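Local structure of Exo-beta-1,3-glucanase (Streptomyces sp. SirexAA-E, 4PEY) at residues A[136-141]-A[162-167]; A[156-161]-A[178-183]; A[83-88]-A[246-251]. The protein hydrolyses laminarin and laminarioligosaccharides as a family 55 exo-beta-1,3-glucanase, releasing glucose and laminaribiose. The protein carries 1 engineered substitution. All coordinates share one frame; numbering follows the deposited sequence.

Contacts 1 and 2 are lateral joints between parallel strands that neighbour each other in the ladder, whereas contact 3 packs a loop onto a short 3-10 segment. Contact 2 is the most buried, and there backbone bonds and serine hydroxyls shape a corner beside an arginine paired with three acids. Contact 1 is partly buried: apolar on the face with Val139 and Ile163, charged on the one with His138. The two join where Ile163 N meets Ser181 O, since strands 162-168 and 180-182 are neighbours. Contact 3, farthest from the chain centre, relies on proline over tryptophan; Asp85 meets His138 of contact 1, and Trp248 NE1 meets Asp160 O of contact 2.

Contact 1 of 3, residues A[136-141]-A[162-167]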
loop_
_atom_site.group_PDB
_atom_site.type_symbol
_atom_site.label_atom_id
_atom_site.label_comp_id
_atom_site.label_asym_id
_atom_site.label_seq_id
_atom_site.Cartn_x
_atom_site.Cartn_y
_atom_site.Cartn_z
ATOM N N ARG A 136 -1.930 0.106 13.478
ATOM C CA ARG A 136 -1.972 0.562 14.871
ATOM C C ARG A 136 -3.397 0.480 15.420
ATOM O O ARG A 136 -3.876 1.395 16.089
ATOM C CB ARG A 136 -1.417 1.997 14.987
ATOM C CG ARG A 136 -0.884 2.388 16.363
ATOM C CD ARG A 136 -0.463 3.867 16.389
ATOM N NE ARG A 136 0.053 4.293 17.691
ATOM C CZ ARG A 136 1.317 4.154 18.071
ATOM N NH1 ARG A 136 1.704 4.572 19.271
ATOM N NH2 ARG A 136 2.196 3.598 17.250
ATOM N N MET A 137 -4.067 -0.632 15.132
ATOM C CA MET A 137 -5.434 -0.856 15.588
ATOM C C MET A 137 -5.459 -1.869 16.722
ATOM O O MET A 137 -4.671 -2.820 16.731
ATOM C CB MET A 137 -6.312 -1.362 14.433
ATOM C CG MET A 137 -6.414 -0.390 13.262
ATOM S SD MET A 137 -7.374 1.103 13.618
ATOM C CE MET A 137 -9.037 0.442 13.734
ATOM N N HIS A 138 -6.391 -1.693 17.658
ATOM C CA HIS A 138 -6.653 -2.717 18.661
ATOM C C HIS A 138 -8.087 -3.193 18.523
ATOM O O HIS A 138 -9.012 -2.471 18.888
ATOM C CB HIS A 138 -6.422 -2.207 20.089
ATOM C CG HIS A 138 -6.590 -3.275 21.129
ATOM N ND1 HIS A 138 -6.862 -2.997 22.453
ATOM C CD2 HIS A 138 -6.550 -4.626 21.028
ATOM C CE1 HIS A 138 -6.958 -4.132 23.127
ATOM N NE2 HIS A 138 -6.784 -5.135 22.281
ATOM N N VAL A 139 -8.277 -4.404 18.004
ATOM C CA VAL A 139 -9.630 -4.943 17.880
ATOM C C VAL A 139 -9.903 -5.872 19.052
ATOM O O VAL A 139 -9.253 -6.917 19.196
ATOM C CB VAL A 139 -9.845 -5.695 16.550
ATOM C CG1 VAL A 139 -11.296 -6.153 16.444
ATOM C CG2 VAL A 139 -9.484 -4.799 15.366
ATOM N N LYS A 140 -10.847 -5.474 19.906
ATOM C CA LYS A 140 -11.190 -6.267 21.081
ATOM C C LYS A 140 -12.292 -7.245 20.689
ATOM O O LYS A 140 -13.438 -7.126 21.115
ATOM C CB LYS A 140 -11.610 -5.359 22.244
ATOM C CG LYS A 140 -10.542 -4.312 22.561
ATOM C CD LYS A 140 -10.777 -3.573 23.869
ATOM C CE LYS A 140 -11.936 -2.611 23.774
ATOM N NZ LYS A 140 -11.978 -1.652 24.919
ATOM N N GLY A 141 -11.915 -8.207 19.852
ATOM C CA GLY A 141 -12.848 -9.130 19.233
ATOM C C GLY A 141 -12.167 -9.715 18.015
ATOM O O GLY A 141 -10.938 -9.654 17.894
ATOM N N LYS A 162 -3.176 -5.197 17.118
ATOM C CA LYS A 162 -3.520 -6.311 17.989
ATOM C C LYS A 162 -4.977 -6.683 17.787
ATOM O O LYS A 162 -5.868 -5.858 18.027
ATOM C CB LYS A 162 -3.275 -5.972 19.462
ATOM C CG LYS A 162 -3.589 -7.137 20.401
ATOM C CD LYS A 162 -3.320 -6.807 21.863
ATOM C CE LYS A 162 -3.186 -8.081 22.694
ATOM N NZ LYS A 162 -4.361 -8.988 22.539
ATOM N N ILE A 163 -5.219 -7.912 17.333
ATOM C CA ILE A 163 -6.577 -8.432 17.230
ATOM C C ILE A 163 -6.699 -9.497 18.321
ATOM O O ILE A 163 -5.988 -10.516 18.285
ATOM C CB ILE A 163 -6.886 -9.017 15.823
ATOM C CG1 ILE A 163 -6.900 -7.908 14.762
ATOM C CG2 ILE A 163 -8.240 -9.724 15.810
ATOM C CD1 ILE A 163 -5.570 -7.573 14.195
ATOM N N ASP A 164 -7.554 -9.247 19.317
ATOM C CA ASP A 164 -7.665 -10.160 20.463
ATOM C C ASP A 164 -8.161 -11.539 20.047
ATOM O O ASP A 164 -7.717 -12.559 20.580
ATOM C CB ASP A 164 -8.619 -9.615 21.530
ATOM C CG ASP A 164 -8.120 -8.350 22.202
ATOM O OD1 ASP A 164 -6.962 -7.928 21.976
ATOM O OD2 ASP A 164 -8.910 -7.781 22.985
ATOM N N GLY A 165 -9.099 -11.561 19.104
ATOM C CA GLY A 165 -9.709 -12.798 18.654
ATOM C C GLY A 165 -9.124 -13.272 17.339
ATOM O O GLY A 165 -7.944 -13.049 17.051
ATOM N N GLU A 166 -9.954 -13.934 16.537
ATOM C CA GLU A 166 -9.498 -14.529 15.290
ATOM C C GLU A 166 -9.631 -13.577 14.109
ATOM O O GLU A 166 -10.647 -12.889 13.967
ATOM C CB GLU A 166 -10.280 -15.813 14.995
ATOM C CG GLU A 166 -9.822 -16.491 13.720
ATOM C CD GLU A 166 -10.590 -17.755 13.402
ATOM O OE1 GLU A 166 -11.603 -17.674 12.677
ATOM O OE2 GLU A 166 -10.169 -18.829 13.866
ATOM N N VAL A 167 -8.601 -13.535 13.264
ATOM C CA VAL A 167 -8.717 -12.906 11.952
ATOM C C VAL A 167 -9.218 -13.948 10.964
ATOM O O VAL A 167 -8.601 -15.006 10.814
ATOM C CB VAL A 167 -7.369 -12.333 11.457
ATOM C CG1 VAL A 167 -7.540 -11.673 10.091
ATOM C CG2 VAL A 167 -6.824 -11.344 12.474
#
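Val139 and Ile163 sit opposite each other as a parallel bridge pair, one residue beyond the pair His138 and Lys162. Backbone bonds run the length of the joint: Lys162 N to Met137 O, Val139 N to Lys162 O (2.8 Å), and Asp164 N to Val139 O, almost straight at 178°. Where the chain turns a corner at Asp164 and Gly165, Gly165 N still reaches Gly141 O at 2.9 Å, though from above the carbonyl plane.

Charged and polar groups gather on the face with His138. With CG anti to the backbone N (chi1 -176°), its ring leads off beside its own carbonyl carbon, and NE2 donates to Asp164 OD1 at 2.8 Å. The bond lies nearly in the ring plane and meets the syn side of a carboxylate turned 61° from the ring, somewhat out of the carboxylate plane. In one of its two conformers, and so less surely, Lys162 NZ forms a salt bridge to the same OD1 (2.9 Å) from the other side of that plane. Since ND1 is bonded to Asp85, two acids would tend to favour a protonated ring, though nearby Lys162 probably offsets this in part. Lys140 CG rests 3.6 Å above the ring plane, toward the rim.

On the other, buried face, Val139 CG2 and Ile163 CG1 touch at 4.1 Å, the side chains lying alongside and pointing the same way.

Both strands belong to the N-terminal parallel beta-helix of this family 55 enzyme: strand 116-118 flanks 138-144 through Leu117, and strand 180-182 continues the ladder from Ile163 to Ser181.

Contact 2 of 3, residues A[156-161]-A[178-183]; sequences GYIADS and RDSSVG
Ala159 and Arg178 form a single parallel bridge, Arg178 N donating to Ile158 O (2.9 Å) and Asp160 N to Arg178 O, before both chains bend and Ser181 N picks up Ser161 O (2.9 Å). At the bend Ser180 OG bridges the two segments. It accepts from Ser161 N in an almost straight bond (3.0 Å, 173°) and donates to Arg178 O (2.8 Å), which thus holds two donors. Ser161 OG, on the other segment, donates to Ala159 O from above the carbonyl plane and also meets Met137 N. Asp160 and Asp179 both take the left-handed helical backbone conformation, and Asp160 CA makes a CA-H...O contact of 3.0 Å with Asp179 O. One such residue per coil, stacked on that of the next, makes the sharp corner between two faces of a right-handed parallel beta-helix, the fold of this family. Arg178 starts with CG between its backbone N and carbonyl carbon (chi1 74°), the crowded position, and then extends to NE. Ala159 CB sits over the centre of one guanidinium face, 3.8 Å from CZ. NH1 forms a salt bridge to Asp179 OD2 (2.8 Å), met on the anti side, and to Glu221, while NH2 pairs with Asp397. An alanine in place of Arg178 would probably leave these three acids without this positive mate and open a gap above Ala159 CB. Tyr157, its ring 73° from the guanidinium, directs OH to Asp397 as well, and its ring stacks on His398.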
loop_
_atom_site.group_PDB
_atom_site.type_symbol
_atom_site.label_atom_id
_atom_site.label_comp_id
_atom_site.label_asym_id
_atom_site.label_seq_id
_atom_site.Cartn_x
_atom_site.Cartn_y
_atom_site.Cartn_z
ATOM N N GLY A 156 -4.334 -7.475 1.072
ATOM C CA GLY A 156 -4.732 -6.544 2.105
ATOM C C GLY A 156 -3.522 -6.356 3.005
ATOM O O GLY A 156 -2.510 -7.059 2.859
ATOM N N TYR A 157 -3.618 -5.427 3.945
ATOM C CA TYR A 157 -2.449 -5.020 4.720
ATOM C C TYR A 157 -2.815 -4.673 6.159
ATOM O O TYR A 157 -3.611 -3.771 6.395
ATOM C CB TYR A 157 -1.771 -3.821 4.034
ATOM C CG TYR A 157 -0.549 -3.285 4.751
ATOM C CD1 TYR A 157 0.728 -3.748 4.439
ATOM C CD2 TYR A 157 -0.676 -2.315 5.744
ATOM C CE1 TYR A 157 1.854 -3.260 5.106
ATOM C CE2 TYR A 157 0.437 -1.817 6.413
ATOM C CZ TYR A 157 1.698 -2.295 6.095
ATOM O OH TYR A 157 2.798 -1.791 6.755
ATOM N N ILE A 158 -2.241 -5.406 7.113
ATOM C CA ILE A 158 -2.357 -5.074 8.536
ATOM C C ILE A 158 -0.956 -4.895 9.114
ATOM O O ILE A 158 -0.082 -5.740 8.892
ATOM C CB ILE A 158 -3.105 -6.176 9.339
ATOM C CG1 ILE A 158 -4.579 -6.255 8.921
ATOM C CG2 ILE A 158 -2.987 -5.923 10.855
ATOM C CD1 ILE A 158 -5.268 -7.557 9.337
ATOM N N ALA A 159 -0.734 -3.800 9.836
ATOM C CA ALA A 159 0.545 -3.592 10.518
ATOM C C ALA A 159 0.349 -3.034 11.912
ATOM O O ALA A 159 -0.580 -2.267 12.162
ATOM C CB ALA A 159 1.450 -2.666 9.720
ATOM N N ASP A 160 1.248 -3.426 12.809
ATOM C CA ASP A 160 1.332 -2.852 14.150
ATOM C C ASP A 160 -0.006 -2.897 14.877
ATOM O O ASP A 160 -0.358 -1.969 15.600
ATOM C CB ASP A 160 1.864 -1.407 14.090
ATOM C CG ASP A 160 2.518 -0.982 15.393
ATOM O OD1 ASP A 160 2.874 -1.885 16.169
ATOM O OD2 ASP A 160 2.687 0.234 15.654
ATOM N N SER A 161 -0.736 -3.998 14.706
ATOM C CA SER A 161 -2.074 -4.110 15.269
ATOM C C SER A 161 -2.217 -5.299 16.204
ATOM O O SER A 161 -1.458 -6.268 16.124
ATOM C CB SER A 161 -3.117 -4.219 14.150
ATOM O OG SER A 161 -3.170 -3.022 13.395
ATOM N N ARG A 178 2.109 -7.631 9.260
ATOM C CA ARG A 178 3.414 -7.556 9.926
ATOM C C ARG A 178 3.366 -6.917 11.302
ATOM O O ARG A 178 2.519 -6.064 11.592
ATOM C CB ARG A 178 4.458 -6.826 9.070
ATOM C CG ARG A 178 4.311 -5.342 8.968
ATOM C CD ARG A 178 5.645 -4.626 8.589
ATOM N NE ARG A 178 5.391 -3.190 8.548
ATOM C CZ ARG A 178 5.283 -2.415 9.629
ATOM N NH1 ARG A 178 5.478 -2.918 10.845
ATOM N NH2 ARG A 178 4.980 -1.132 9.492
ATOM N N ASP A 179 4.270 -7.397 12.152
ATOM C CA ASP A 179 4.590 -6.773 13.434
ATOM C C ASP A 179 3.324 -6.500 14.233
ATOM O O ASP A 179 3.001 -5.362 14.567
ATOM C CB ASP A 179 5.415 -5.511 13.184
ATOM C CG ASP A 179 6.682 -5.814 12.405
ATOM O OD1 ASP A 179 7.116 -6.987 12.440
ATOM O OD2 ASP A 179 7.237 -4.910 11.751
ATOM N N SER A 180 2.615 -7.587 14.510
ATOM C CA SER A 180 1.271 -7.543 15.069
ATOM C C SER A 180 1.072 -8.704 16.032
ATOM O O SER A 180 1.965 -9.533 16.222
ATOM C CB SER A 180 0.218 -7.610 13.948
ATOM O OG SER A 180 0.197 -6.433 13.148
ATOM N N SER A 181 -0.111 -8.756 16.625
ATOM C CA SER A 181 -0.525 -9.854 17.482
ATOM C C SER A 181 -1.935 -10.271 17.082
ATOM O O SER A 181 -2.810 -9.420 16.948
ATOM C CB SER A 181 -0.483 -9.429 18.953
ATOM O OG SER A 181 -1.091 -10.392 19.794
ATOM N N VAL A 182 -2.154 -11.565 16.862
ATOM C CA VAL A 182 -3.507 -12.059 16.577
ATOM C C VAL A 182 -3.861 -13.217 17.514
ATOM O O VAL A 182 -2.992 -14.024 17.879
ATOM C CB VAL A 182 -3.671 -12.516 15.093
ATOM C CG1 VAL A 182 -3.384 -11.361 14.146
ATOM C CG2 VAL A 182 -2.796 -13.735 14.772
ATOM N N GLY A 183 -5.130 -13.292 17.919
ATOM C CA GLY A 183 -5.580 -14.391 18.757
ATOM C C GLY A 183 -5.699 -15.696 17.991
ATOM O O GLY A 183 -5.610 -16.779 18.569
#

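Contact 3 of 3, residues A[83-88]-A[246-251]; sequences NPDDTT and TSWGNG
Trp248 lays its indole against Pro84. CB, pointing toward segment 83-88, meets the amide nitrogen ND2 of Asn83 at 3.6 Å. CG lies between the backbone N and the carbonyl carbon (chi1 50°) and comes within 3.9 Å of Pro84 CD. At the ring fusion the proline is closest: Trp248 CD2 is 3.7 Å from Pro84 CG, and CE2 is 3.6 Å from the same carbon. Pro84 CG stands over the six-membered ring, 3.7 Å from its centroid and 15° off the normal, a CH-pi contact. On the pyrrole side NE1 passes Pro84 CG and gives its hydrogen to the backbone carbonyl of Asp160, at the corner after strand 157-159, which probably helps to fix the rotation of the indole. Along the benzene part, CE3 lies 3.9 Å from Pro84 CD, and CZ2 packs near Met137 O. At the far end CZ3 approaches Asp85 OD2 (3.8 Å), whose carboxylate plane is turned 71° from the indole; OD1 of that group is bonded to His138. Against the opposite face of the indole stands Thr246 CB, 3.7 Å above the plane toward the rim.

Pro84 opens a 3-10 segment, steadied by Asn83 N donating to Asp86 OD2, ahead of strand 87-94. Trp248 begins a type I turn in the loop between strands 231-243 and 255-259, so the contact brings this loop onto the side of the beta-helix. Between the two segments the hold is chiefly dispersion and CH-pi contact, with the polar tips of Asn83 and Asp85 at its margin; bonds to Asp160 and His138 tie Trp248 and Asp85 to neighbouring segments, consistent with their helping to orient the contact.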
loop_
_atom_site.group_PDB
_atom_site.type_symbol
_atom_site.label_atom_id
_atom_site.label_comp_id
_atom_site.label_asym_id
_atom_site.label_seq_id
_atom_site.Cartn_x
_atom_site.Cartn_y
_atom_site.Cartn_z
ATOM N N ASN A 83 -1.640 6.454 21.930
ATOM C CA ASN A 83 -1.813 5.010 21.854
ATOM C C ASN A 83 -3.216 4.647 21.352
ATOM O O ASN A 83 -4.166 5.411 21.544
ATOM C CB ASN A 83 -1.543 4.386 23.228
ATOM C CG ASN A 83 -0.080 4.477 23.631
ATOM O OD1 ASN A 83 0.278 5.166 24.594
ATOM N ND2 ASN A 83 0.777 3.785 22.891
ATOM N N PRO A 84 -3.355 3.484 20.694
ATOM C CA PRO A 84 -4.658 3.135 20.105
ATOM C C PRO A 84 -5.803 3.078 21.130
ATOM O O PRO A 84 -6.911 3.525 20.834
ATOM C CB PRO A 84 -4.408 1.748 19.491
ATOM C CG PRO A 84 -2.932 1.671 19.297
ATOM C CD PRO A 84 -2.315 2.483 20.388
ATOM N N ASP A 85 -5.546 2.549 22.321
ATOM C CA ASP A 85 -6.616 2.410 23.308
ATOM C C ASP A 85 -7.030 3.757 23.911
ATOM O O ASP A 85 -7.990 3.820 24.670
ATOM C CB ASP A 85 -6.205 1.430 24.411
ATOM C CG ASP A 85 -6.142 -0.006 23.912
ATOM O OD1 ASP A 85 -7.203 -0.555 23.534
ATOM O OD2 ASP A 85 -5.036 -0.583 23.880
ATOM N N ASP A 86 -6.325 4.832 23.557
ATOM C CA ASP A 86 -6.732 6.168 23.992
ATOM C C ASP A 86 -8.013 6.612 23.295
ATOM O O ASP A 86 -8.720 7.489 23.790
ATOM C CB ASP A 86 -5.636 7.201 23.723
ATOM C CG ASP A 86 -4.388 6.957 24.538
ATOM O OD1 ASP A 86 -4.462 6.249 25.564
ATOM O OD2 ASP A 86 -3.329 7.495 24.157
ATOM N N THR A 87 -8.304 6.007 22.145
ATOM C CA THR A 87 -9.491 6.365 21.373
ATOM C C THR A 87 -10.270 5.098 21.069
ATOM O O THR A 87 -9.902 4.341 20.171
ATOM C CB THR A 87 -9.131 7.091 20.052
ATOM O OG1 THR A 87 -8.155 8.107 20.322
ATOM C CG2 THR A 87 -10.362 7.748 19.451
ATOM N N THR A 88 -11.340 4.873 21.824
ATOM C CA THR A 88 -12.051 3.605 21.776
ATOM C C THR A 88 -13.463 3.778 21.227
ATOM O O THR A 88 -14.210 4.655 21.667
ATOM C CB THR A 88 -12.121 2.957 23.178
ATOM O OG1 THR A 88 -10.794 2.665 23.638
ATOM C CG2 THR A 88 -12.925 1.659 23.136
ATOM N N THR A 246 3.563 -5.747 18.345
ATOM C CA THR A 246 3.252 -4.336 18.193
ATOM C C THR A 246 4.321 -3.442 18.821
ATOM O O THR A 246 5.068 -3.859 19.719
ATOM C CB THR A 246 1.893 -3.984 18.820
ATOM O OG1 THR A 246 1.963 -4.161 20.241
ATOM C CG2 THR A 246 0.781 -4.856 18.235
ATOM N N SER A 247 4.364 -2.198 18.356
ATOM C CA SER A 247 5.310 -1.215 18.864
ATOM C C SER A 247 4.834 -0.577 20.169
ATOM O O SER A 247 5.635 -0.012 20.928
ATOM C CB SER A 247 5.537 -0.119 17.821
ATOM O OG SER A 247 4.369 0.673 17.659
ATOM N N TRP A 248 3.530 -0.669 20.418
ATOM C CA TRP A 248 2.867 0.077 21.490
ATOM C C TRP A 248 2.329 -0.817 22.608
ATOM O O TRP A 248 1.821 -0.318 23.618
ATOM C CB TRP A 248 1.714 0.906 20.908
ATOM C CG TRP A 248 0.798 0.078 20.031
ATOM C CD1 TRP A 248 0.904 -0.111 18.677
ATOM C CD2 TRP A 248 -0.347 -0.686 20.450
ATOM N NE1 TRP A 248 -0.104 -0.938 18.235
ATOM C CE2 TRP A 248 -0.884 -1.301 19.302
ATOM C CE3 TRP A 248 -0.970 -0.904 21.686
ATOM C CZ2 TRP A 248 -2.015 -2.118 19.353
ATOM C CZ3 TRP A 248 -2.090 -1.718 21.734
ATOM C CH2 TRP A 248 -2.605 -2.312 20.575
ATOM N N GLY A 249 2.441 -2.129 22.430
ATOM C CA GLY A 249 1.947 -3.073 23.422
ATOM C C GLY A 249 2.521 -2.929 24.826
ATOM O O GLY A 249 1.845 -3.228 25.814
ATOM N N ASN A 250 3.768 -2.477 24.921
ATOM C CA ASN A 250 4.447 -2.354 26.208
ATOM C C ASN A 250 4.609 -0.906 26.655
ATOM O O ASN A 250 5.639 -0.528 27.217
ATOM C CB ASN A 250 5.819 -3.031 26.151
ATOM C CG ASN A 250 5.722 -4.527 25.931
ATOM O OD1 ASN A 250 4.838 -5.191 26.474
ATOM N ND2 ASN A 250 6.629 -5.067 25.123
ATOM N N GLY A 251 3.589 -0.094 26.399
ATOM C CA GLY A 251 3.589 1.283 26.849
ATOM C C GLY A 251 4.325 2.234 25.926
ATOM O O GLY A 251 4.330 2.042 24.708
#